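Local coordinates for ribosomal RNA processing protein 6 (Trypanosoma brucei brucei, PDB 4NLC) that probably trims RNA from its 3' end as the 3'-5' exoribonuclease core of an RRP6-family protein linked to the nuclear exosome and ribosomal RNA processing, at residues A204-R209 with V216-Q221; T118-V123 with D222-L227; L97-F102 with L158-G163. The protein carries 1 engineered substitution. All blocks are in the same frame, centred on the assembly; numbering follows the deposited sequence.

Contact 1: A204-R209 with V216-Q221; sequences ADWRVR and VSYAQQ
W206 sends the outer rim of its indole against Y218, where CZ2 of W206 comes within 3.5 Å of CD1 of Y218. The tyrosine carbon arrives at the indole edge, close to its plane. The two planes are inclined by 36° and their six-membered rings lie 5.9 Å apart between centroids, so the rings meet obliquely. The next residue of the helix, A219, adds its methyl, CB lying 4.3 Å from CH2 of W206.

The side chains run at about a right angle to each other. In W206, CG stands beside the backbone N and anti to the carbonyl carbon (chi1 -71°), which carries the indole across to helix 213-224. Y218 has the other choice, CG anti to its backbone N (chi1 -180°), and this brings one flank of the phenol ring to the indole.

The turn that presents W206 is braced by its own charged neighbours. D205 begins a type I turn and an Asx turn: its OD1 accepts from the backbone N of R207. The same carboxylate is gripped side-on by the R207 guanidinium, NE bonding OD1 at 3.0 Å and NH2 bonding OD2 at 3.0 Å, each through a syn lone pair. Farther on, NH1 of R209 donates to the carbonyls of W206 and V208, while its NE forms a salt bridge with D124.

Within the 3'-5' exonuclease domain, the loop thus packs on the helix that follows it. W206 and Y218 both touch E98 of strand 92-100, consistent with Y218 being the tyrosine of a DEDDy-type site. Polar bonds within 204-209 hold the turn, whereas the junction with the helix is purely apolar and depends on the fit of indole, phenol and methyl.

Contact 2: T118-V123 with D222-L227; sequences TQDFIV and DTHFLL
D120 OD2 receives two donors: ND1 of H224, at 2.8 Å from that oxygen, and NE2 of Q220. The imidazole bond uses the syn lone pair of OD2, and the N-H points at it with an angle of 157°. Carboxylate and ring planes are turned 78° apart, yet the oxygen stays near the plane of the imidazole, at its edge. With CG of H224 anti to the backbone N (chi1 -179°), the ring is carried out to meet the aspartate. Its other nitrogen, NE2, bonds to the carbonyl of L64, and its CD2 lies 3.5 Å above the centre of the F225 ring.

The second carboxylate oxygen, OD1 of D120, is held by the hydroxyl of S115, which also pairs with T223. A water extends this network between strand and helix, donating to O of F121 at 3.0 Å and lying 3.0 Å from OG1 of T223.

The strand 120-123 is thereby tied to the break between helices 213-224 and 226-238. Since both imidazole nitrogens face oxygen acceptors, H224 could well be doubly protonated, which would strengthen this buried link between sheet and helices.

Contact 3: L97-F102 with L158-G163; sequences LEHHDF and LQKDFG
CG of H99 is anti to its backbone N (chi1 -173°), and K160 makes the same choice (chi1 165°) before bending at chi3 (71°); together these torsions bring the imidazole and the ammonium group toward each other from opposite directions. NZ of K160 donates to NE2 of H99 at 2.8 Å. The lysine nitrogen arrives at the ring edge, close to the imidazole plane; as the lysine is the donor, NE2 probably carries no proton. A second bond, from NZ to the carbonyl of Q106, helps to fix the end of the lysine, while W157 stacks on the H99 ring and restrains its tilt.

Nearby, D161 is engaged by R129 and T109; its OD2 is 4.9 Å from NE2 of H99.

Deeper in the core the contact turns apolar. CD1 of L97 rests on the branch point of L158, 4.1 Å from its CG, and the two side chains cross at a slant. One polar and one apolar link thus join helix 152-162 to strand 92-100. L97 also touches D154 and W157 of the helix, and L158 reaches M112 on the adjoining, antiparallel strand 108-115.

Overall arrangement
Contacts 2 and 3 each use a strand of one mixed sheet of the RNase H-like exonuclease domain, and contact 1 packs beside it. Contacts 1 and 2 share helix 213-224, their centres about 13 Å apart, and the methyl CD1 of I122 packs 3.8 Å from CB of A219. Contact 3 is centred about 15 Å from contact 1 and 19 Å from contact 2, and E98 on its strand connects it to both. OE2 of E98 lies 3.6 Å from CE1 of Y218 and 3.0 Å from OD2 of D222, which nears D96. This acidic cluster beside a tyrosine is consistent with the DEDDy active site of RRP6 relatives, whose carboxylates bind two metal ions.

Contact 1: A204-R209 with V216-Q221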
loop_
_atom_site.group_PDB
_atom_site.type_symbol
_atom_site.label_atom_id
_atom_site.label_comp_id
_atom_site.label_asym_id
_atom_site.label_seq_id
_atom_site.Cartn_x
_atom_site.Cartn_y
_atom_site.Cartn_z
ATOM N N ALA A 204 8.993 9.365 -3.423
ATOM C CA ALA A 204 10.316 9.125 -2.821
ATOM C C ALA A 204 10.571 7.628 -2.468
ATOM O O ALA A 204 9.658 6.798 -2.555
ATOM C CB ALA A 204 10.488 9.992 -1.580
ATOM N N ASP A 205 11.831 7.292 -2.124
ATOM C CA ASP A 205 12.204 5.948 -1.712
ATOM C C ASP A 205 12.055 5.892 -0.179
ATOM O O ASP A 205 12.901 6.412 0.571
ATOM C CB ASP A 205 13.630 5.595 -2.159
ATOM C CG ASP A 205 13.976 4.115 -2.023
ATOM O OD1 ASP A 205 13.207 3.378 -1.365
ATOM O OD2 ASP A 205 14.986 3.685 -2.620
ATOM N N TRP A 206 10.957 5.276 0.278
ATOM C CA TRP A 206 10.645 5.206 1.706
ATOM C C TRP A 206 11.379 4.069 2.431
ATOM O O TRP A 206 11.226 3.920 3.637
ATOM C CB TRP A 206 9.137 5.170 1.926
ATOM C CG TRP A 206 8.516 6.485 1.610
ATOM C CD1 TRP A 206 7.890 6.846 0.450
ATOM C CD2 TRP A 206 8.549 7.662 2.433
ATOM N NE1 TRP A 206 7.508 8.173 0.509
ATOM C CE2 TRP A 206 7.919 8.702 1.708
ATOM C CE3 TRP A 206 9.049 7.935 3.722
ATOM C CZ2 TRP A 206 7.740 9.982 2.241
ATOM C CZ3 TRP A 206 8.918 9.220 4.226
ATOM C CH2 TRP A 206 8.256 10.222 3.498
ATOM N N ARG A 207 12.249 3.345 1.717
ATOM C CA ARG A 207 13.078 2.304 2.321
ATOM C C ARG A 207 14.317 2.918 2.970
ATOM O O ARG A 207 14.992 2.227 3.725
ATOM C CB ARG A 207 13.594 1.352 1.236
ATOM C CG ARG A 207 12.520 0.613 0.465
ATOM C CD ARG A 207 13.189 -0.280 -0.550
ATOM N NE ARG A 207 13.943 0.503 -1.524
ATOM C CZ ARG A 207 14.890 0.001 -2.296
ATOM N NH1 ARG A 207 15.224 -1.278 -2.196
ATOM N NH2 ARG A 207 15.521 0.772 -3.162
ATOM N N VAL A 208 14.681 4.167 2.614
ATOM C CA VAL A 208 15.935 4.749 3.100
ATOM C C VAL A 208 15.904 5.033 4.597
ATOM O O VAL A 208 14.889 5.459 5.155
ATOM C CB VAL A 208 16.469 5.970 2.290
ATOM C CG1 VAL A 208 16.653 5.609 0.811
ATOM C CG2 VAL A 208 15.585 7.207 2.449
ATOM N N ARG A 209 17.026 4.726 5.237
ATOM C CA ARG A 209 17.262 4.964 6.652
ATOM C C ARG A 209 18.680 5.531 6.787
ATOM O O ARG A 209 19.611 4.991 6.192
ATOM C CB ARG A 209 17.066 3.684 7.508
ATOM C CG ARG A 209 15.653 3.071 7.470
ATOM C CD ARG A 209 14.587 3.982 8.102
ATOM N NE ARG A 209 13.266 3.351 8.085
ATOM C CZ ARG A 209 12.336 3.515 7.151
ATOM N NH1 ARG A 209 12.554 4.317 6.119
ATOM N NH2 ARG A 209 11.180 2.878 7.245
ATOM N N VAL A 216 10.755 13.347 7.068
ATOM C CA VAL A 216 10.124 13.218 8.393
ATOM C C VAL A 216 8.959 14.239 8.431
ATOM O O VAL A 216 7.848 13.888 8.823
ATOM C CB VAL A 216 11.116 13.428 9.563
ATOM C CG1 VAL A 216 10.384 13.471 10.897
ATOM C CG2 VAL A 216 12.203 12.348 9.581
ATOM N N SER A 217 9.211 15.474 7.956
ATOM C CA SER A 217 8.198 16.539 7.902
ATOM C C SER A 217 7.035 16.167 6.961
ATOM O O SER A 217 5.875 16.326 7.351
ATOM C CB SER A 217 8.826 17.874 7.523
ATOM O OG SER A 217 7.802 18.847 7.473
ATOM N N TYR A 218 7.350 15.614 5.758
ATOM C CA TYR A 218 6.345 15.123 4.810
ATOM C C TYR A 218 5.435 14.071 5.447
ATOM O O TYR A 218 4.211 14.139 5.285
ATOM C CB TYR A 218 7.000 14.517 3.545
ATOM C CG TYR A 218 5.984 14.008 2.537
ATOM C CD1 TYR A 218 5.502 12.703 2.600
ATOM C CD2 TYR A 218 5.483 14.842 1.542
ATOM C CE1 TYR A 218 4.540 12.243 1.703
ATOM C CE2 TYR A 218 4.553 14.381 0.615
ATOM C CZ TYR A 218 4.080 13.083 0.700
ATOM O OH TYR A 218 3.146 12.651 -0.208
ATOM N N ALA A 219 6.039 13.064 6.105
ATOM C CA ALA A 219 5.317 11.964 6.751
ATOM C C ALA A 219 4.385 12.469 7.874
ATOM O O ALA A 219 3.199 12.125 7.914
ATOM C CB ALA A 219 6.309 10.941 7.292
ATOM N N GLN A 220 4.918 13.322 8.752
ATOM C CA GLN A 220 4.173 13.933 9.836
ATOM C C GLN A 220 2.943 14.746 9.330
ATOM O O GLN A 220 1.859 14.630 9.914
ATOM C CB GLN A 220 5.117 14.839 10.645
ATOM C CG GLN A 220 4.418 15.597 11.761
ATOM C CD GLN A 220 5.291 16.650 12.404
ATOM O OE1 GLN A 220 6.224 17.197 11.797
ATOM N NE2 GLN A 220 4.997 16.956 13.657
ATOM N N GLN A 221 3.121 15.557 8.264
ATOM C CA GLN A 221 2.072 16.440 7.754
ATOM C C GLN A 221 0.919 15.720 7.046
ATOM O O GLN A 221 -0.156 16.308 6.937
ATOM C CB GLN A 221 2.664 17.541 6.876
ATOM C CG GLN A 221 3.162 18.720 7.696
ATOM C CD GLN A 221 3.950 19.691 6.873
ATOM O OE1 GLN A 221 3.501 20.167 5.835
ATOM N NE2 GLN A 221 5.154 20.000 7.317
#

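Contact 2: T118-V123 with D222-L227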
loop_
_atom_site.group_PDB
_atom_site.type_symbol
_atom_site.label_atom_id
_atom_site.label_comp_id
_atom_site.label_asym_id
_atom_site.label_seq_id
_atom_site.Cartn_x
_atom_site.Cartn_y
_atom_site.Cartn_z
ATOM N N THR A 118 -3.202 15.453 20.403
ATOM C CA THR A 118 -2.132 16.105 21.183
ATOM C C THR A 118 -0.712 15.895 20.656
ATOM O O THR A 118 0.214 16.564 21.124
ATOM C CB THR A 118 -2.223 15.671 22.668
ATOM O OG1 THR A 118 -2.399 14.241 22.763
ATOM C CG2 THR A 118 -3.322 16.398 23.408
ATOM N N GLN A 119 -0.529 14.960 19.710
ATOM C CA GLN A 119 0.801 14.660 19.202
ATOM C C GLN A 119 0.798 13.790 17.952
ATOM O O GLN A 119 -0.225 13.189 17.602
ATOM C CB GLN A 119 1.656 14.008 20.310
ATOM C CG GLN A 119 1.093 12.697 20.809
ATOM C CD GLN A 119 1.865 12.164 21.982
ATOM O OE1 GLN A 119 1.281 11.730 22.977
ATOM N NE2 GLN A 119 3.181 12.111 21.866
ATOM N N ASP A 120 1.980 13.707 17.315
ATOM C CA ASP A 120 2.218 12.936 16.111
ATOM C C ASP A 120 3.226 11.821 16.374
ATOM O O ASP A 120 4.090 11.963 17.232
ATOM C CB ASP A 120 2.746 13.878 14.999
ATOM C CG ASP A 120 1.802 14.999 14.597
ATOM O OD1 ASP A 120 0.569 14.808 14.692
ATOM O OD2 ASP A 120 2.292 16.054 14.168
ATOM N N PHE A 121 3.135 10.730 15.598
ATOM C CA PHE A 121 4.027 9.584 15.668
ATOM C C PHE A 121 4.381 9.131 14.268
ATOM O O PHE A 121 3.582 9.284 13.342
ATOM C CB PHE A 121 3.376 8.422 16.421
ATOM C CG PHE A 121 3.035 8.729 17.862
ATOM C CD1 PHE A 121 3.991 8.581 18.868
ATOM C CD2 PHE A 121 1.759 9.171 18.216
ATOM C CE1 PHE A 121 3.675 8.854 20.203
ATOM C CE2 PHE A 121 1.438 9.433 19.552
ATOM C CZ PHE A 121 2.397 9.251 20.539
ATOM N N ILE A 122 5.598 8.631 14.112
ATOM C CA ILE A 122 6.093 8.034 12.865
ATOM C C ILE A 122 6.635 6.694 13.263
ATOM O O ILE A 122 7.509 6.633 14.123
ATOM C CB ILE A 122 7.106 8.893 12.059
ATOM C CG1 ILE A 122 6.411 10.119 11.445
ATOM C CG2 ILE A 122 7.790 8.056 10.961
ATOM C CD1 ILE A 122 7.380 11.219 10.957
ATOM N N VAL A 123 6.041 5.621 12.707
ATOM C CA VAL A 123 6.409 4.254 13.001
ATOM C C VAL A 123 7.274 3.636 11.904
ATOM O O VAL A 123 6.866 3.549 10.760
ATOM C CB VAL A 123 5.186 3.354 13.370
ATOM C CG1 VAL A 123 5.635 1.945 13.776
ATOM C CG2 VAL A 123 4.396 3.993 14.503
ATOM N N ASP A 222 1.105 14.438 6.645
ATOM C CA ASP A 222 0.058 13.631 6.030
ATOM C C ASP A 222 -1.035 13.247 7.052
ATOM O O ASP A 222 -2.172 13.009 6.636
ATOM C CB ASP A 222 0.647 12.365 5.373
ATOM C CG ASP A 222 1.163 12.528 3.950
ATOM O OD1 ASP A 222 1.025 13.643 3.382
ATOM O OD2 ASP A 222 1.693 11.543 3.400
ATOM N N THR A 223 -0.711 13.223 8.386
ATOM C CA THR A 223 -1.715 12.908 9.409
ATOM C C THR A 223 -2.027 14.071 10.348
ATOM O O THR A 223 -3.103 14.103 10.943
ATOM C CB THR A 223 -1.313 11.672 10.224
ATOM O OG1 THR A 223 -0.061 11.903 10.885
ATOM C CG2 THR A 223 -1.280 10.410 9.401
ATOM N N HIS A 224 -1.061 14.981 10.549
ATOM C CA HIS A 224 -1.144 16.136 11.461
ATOM C C HIS A 224 -2.446 16.968 11.361
ATOM O O HIS A 224 -2.978 17.392 12.398
ATOM C CB HIS A 224 0.082 17.025 11.264
ATOM C CG HIS A 224 0.097 18.218 12.162
ATOM N ND1 HIS A 224 0.617 18.150 13.433
ATOM C CD2 HIS A 224 -0.373 19.471 11.941
ATOM C CE1 HIS A 224 0.453 19.357 13.950
ATOM N NE2 HIS A 224 -0.153 20.181 13.088
ATOM N N PHE A 225 -2.988 17.142 10.140
ATOM C CA PHE A 225 -4.208 17.942 9.945
ATOM C C PHE A 225 -5.491 17.103 9.762
ATOM O O PHE A 225 -6.585 17.669 9.675
ATOM C CB PHE A 225 -4.043 18.902 8.742
ATOM C CG PHE A 225 -2.730 19.658 8.689
ATOM C CD1 PHE A 225 -2.585 20.882 9.335
ATOM C CD2 PHE A 225 -1.660 19.175 7.950
ATOM C CE1 PHE A 225 -1.388 21.591 9.259
ATOM C CE2 PHE A 225 -0.448 19.864 7.919
ATOM C CZ PHE A 225 -0.334 21.085 8.536
ATOM N N LEU A 226 -5.347 15.776 9.689
ATOM C CA LEU A 226 -6.425 14.872 9.356
ATOM C C LEU A 226 -7.562 14.816 10.380
ATOM O O LEU A 226 -8.721 14.696 9.973
ATOM C CB LEU A 226 -5.889 13.469 9.030
ATOM C CG LEU A 226 -6.812 12.550 8.182
ATOM C CD1 LEU A 226 -7.372 13.285 6.946
ATOM C CD2 LEU A 226 -6.071 11.294 7.728
ATOM N N LEU A 227 -7.277 14.933 11.680
ATOM C CA LEU A 227 -8.389 14.915 12.646
ATOM C C LEU A 227 -9.222 16.189 12.608
ATOM O O LEU A 227 -10.418 16.107 12.815
ATOM C CB LEU A 227 -7.939 14.583 14.064
ATOM C CG LEU A 227 -7.369 13.184 14.272
ATOM C CD1 LEU A 227 -6.796 13.060 15.666
ATOM C CD2 LEU A 227 -8.394 12.111 13.972
HETATM O O HOH W 1 2.646 11.853 12.095
#

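Contact 3: L97-F102 with L158-G163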
loop_
_atom_site.group_PDB
_atom_site.type_symbol
_atom_site.label_atom_id
_atom_site.label_comp_id
_atom_site.label_asym_id
_atom_site.label_seq_id
_atom_site.Cartn_x
_atom_site.Cartn_y
_atom_site.Cartn_z
ATOM N N LEU A 97 0.086 5.641 5.598
ATOM C CA LEU A 97 1.192 4.718 5.388
ATOM C C LEU A 97 2.032 5.190 4.220
ATOM O O LEU A 97 1.490 5.778 3.281
ATOM C CB LEU A 97 0.635 3.315 5.018
ATOM C CG LEU A 97 -0.280 2.535 5.974
ATOM C CD1 LEU A 97 -0.737 1.232 5.325
ATOM C CD2 LEU A 97 0.423 2.163 7.241
ATOM N N GLU A 98 3.342 4.881 4.236
ATOM C CA GLU A 98 4.214 5.073 3.064
ATOM C C GLU A 98 4.605 3.658 2.602
ATOM O O GLU A 98 4.651 2.722 3.417
ATOM C CB GLU A 98 5.413 5.988 3.321
ATOM C CG GLU A 98 5.034 7.384 3.805
ATOM C CD GLU A 98 4.166 8.233 2.892
ATOM O OE1 GLU A 98 4.132 7.967 1.670
ATOM O OE2 GLU A 98 3.528 9.181 3.402
ATOM N N HIS A 99 4.805 3.475 1.310
ATOM C CA HIS A 99 4.992 2.138 0.719
ATOM C C HIS A 99 6.113 2.094 -0.346
ATOM O O HIS A 99 6.550 3.138 -0.832
ATOM C CB HIS A 99 3.616 1.747 0.102
ATOM C CG HIS A 99 3.468 0.357 -0.436
ATOM N ND1 HIS A 99 3.612 0.092 -1.784
ATOM C CD2 HIS A 99 3.053 -0.772 0.186
ATOM C CE1 HIS A 99 3.362 -1.201 -1.931
ATOM N NE2 HIS A 99 3.036 -1.766 -0.775
ATOM N N HIS A 100 6.588 0.886 -0.679
ATOM C CA HIS A 100 7.600 0.675 -1.708
ATOM C C HIS A 100 7.139 -0.435 -2.657
ATOM O O HIS A 100 6.776 -1.514 -2.210
ATOM C CB HIS A 100 8.995 0.349 -1.111
ATOM C CG HIS A 100 10.037 0.177 -2.188
ATOM N ND1 HIS A 100 10.599 1.276 -2.834
ATOM C CD2 HIS A 100 10.492 -0.952 -2.779
ATOM C CE1 HIS A 100 11.413 0.777 -3.753
ATOM N NE2 HIS A 100 11.385 -0.557 -3.759
ATOM N N ASP A 101 7.224 -0.198 -3.951
ATOM C CA ASP A 101 6.765 -1.189 -4.909
ATOM C C ASP A 101 7.759 -1.539 -5.996
ATOM O O ASP A 101 7.529 -2.534 -6.669
ATOM C CB ASP A 101 5.406 -0.762 -5.537
ATOM C CG ASP A 101 5.368 0.591 -6.232
ATOM O OD1 ASP A 101 6.310 0.898 -6.990
ATOM O OD2 ASP A 101 4.363 1.313 -6.068
ATOM N N PHE A 102 8.824 -0.742 -6.220
ATOM C CA PHE A 102 9.755 -1.043 -7.333
ATOM C C PHE A 102 10.654 -2.268 -7.106
ATOM O O PHE A 102 10.682 -3.156 -7.946
ATOM C CB PHE A 102 10.602 0.177 -7.710
ATOM C CG PHE A 102 11.218 0.070 -9.086
ATOM C CD1 PHE A 102 10.442 0.229 -10.227
ATOM C CD2 PHE A 102 12.570 -0.199 -9.242
ATOM C CE1 PHE A 102 11.009 0.105 -11.500
ATOM C CE2 PHE A 102 13.135 -0.311 -10.514
ATOM C CZ PHE A 102 12.348 -0.159 -11.630
ATOM N N LEU A 158 -1.967 -3.124 5.045
ATOM C CA LEU A 158 -2.021 -3.523 6.454
ATOM C C LEU A 158 -2.178 -5.027 6.583
ATOM O O LEU A 158 -1.579 -5.640 7.454
ATOM C CB LEU A 158 -3.185 -2.801 7.187
ATOM C CG LEU A 158 -2.989 -1.309 7.578
ATOM C CD1 LEU A 158 -4.245 -0.754 8.246
ATOM C CD2 LEU A 158 -1.868 -1.144 8.540
ATOM N N GLN A 159 -2.961 -5.622 5.680
ATOM C CA GLN A 159 -3.197 -7.056 5.655
ATOM C C GLN A 159 -1.965 -7.799 5.177
ATOM O O GLN A 159 -1.437 -8.640 5.892
ATOM C CB GLN A 159 -4.430 -7.406 4.801
ATOM C CG GLN A 159 -5.718 -6.790 5.329
ATOM C CD GLN A 159 -6.894 -7.080 4.436
ATOM O OE1 GLN A 159 -6.932 -8.086 3.718
ATOM N NE2 GLN A 159 -7.910 -6.233 4.507
ATOM N N LYS A 160 -1.516 -7.491 3.972
ATOM C CA LYS A 160 -0.350 -8.106 3.343
ATOM C C LYS A 160 0.856 -8.151 4.270
ATOM O O LYS A 160 1.474 -9.206 4.437
ATOM C CB LYS A 160 -0.004 -7.313 2.057
ATOM C CG LYS A 160 1.388 -7.577 1.444
ATOM C CD LYS A 160 1.667 -6.665 0.213
ATOM C CE LYS A 160 1.902 -5.168 0.515
ATOM N NZ LYS A 160 1.920 -4.345 -0.735
ATOM N N ASP A 161 1.188 -7.002 4.874
ATOM C CA ASP A 161 2.407 -6.858 5.654
ATOM C C ASP A 161 2.302 -7.210 7.105
ATOM O O ASP A 161 3.302 -7.635 7.672
ATOM C CB ASP A 161 2.953 -5.434 5.501
ATOM C CG ASP A 161 3.465 -5.149 4.093
ATOM O OD1 ASP A 161 4.350 -5.888 3.629
ATOM O OD2 ASP A 161 2.986 -4.159 3.463
ATOM N N PHE A 162 1.157 -6.948 7.744
ATOM C CA PHE A 162 1.082 -7.094 9.201
ATOM C C PHE A 162 -0.114 -7.854 9.791
ATOM O O PHE A 162 -0.255 -7.868 11.016
ATOM C CB PHE A 162 1.105 -5.678 9.835
ATOM C CG PHE A 162 1.981 -4.637 9.170
ATOM C CD1 PHE A 162 3.371 -4.777 9.154
ATOM C CD2 PHE A 162 1.428 -3.468 8.653
ATOM C CE1 PHE A 162 4.186 -3.794 8.573
ATOM C CE2 PHE A 162 2.243 -2.486 8.072
ATOM C CZ PHE A 162 3.615 -2.651 8.043
ATOM N N GLY A 163 -1.004 -8.378 8.953
ATOM C CA GLY A 163 -2.236 -9.007 9.430
ATOM C C GLY A 163 -3.074 -8.045 10.268
ATOM O O GLY A 163 -3.706 -8.464 11.243
#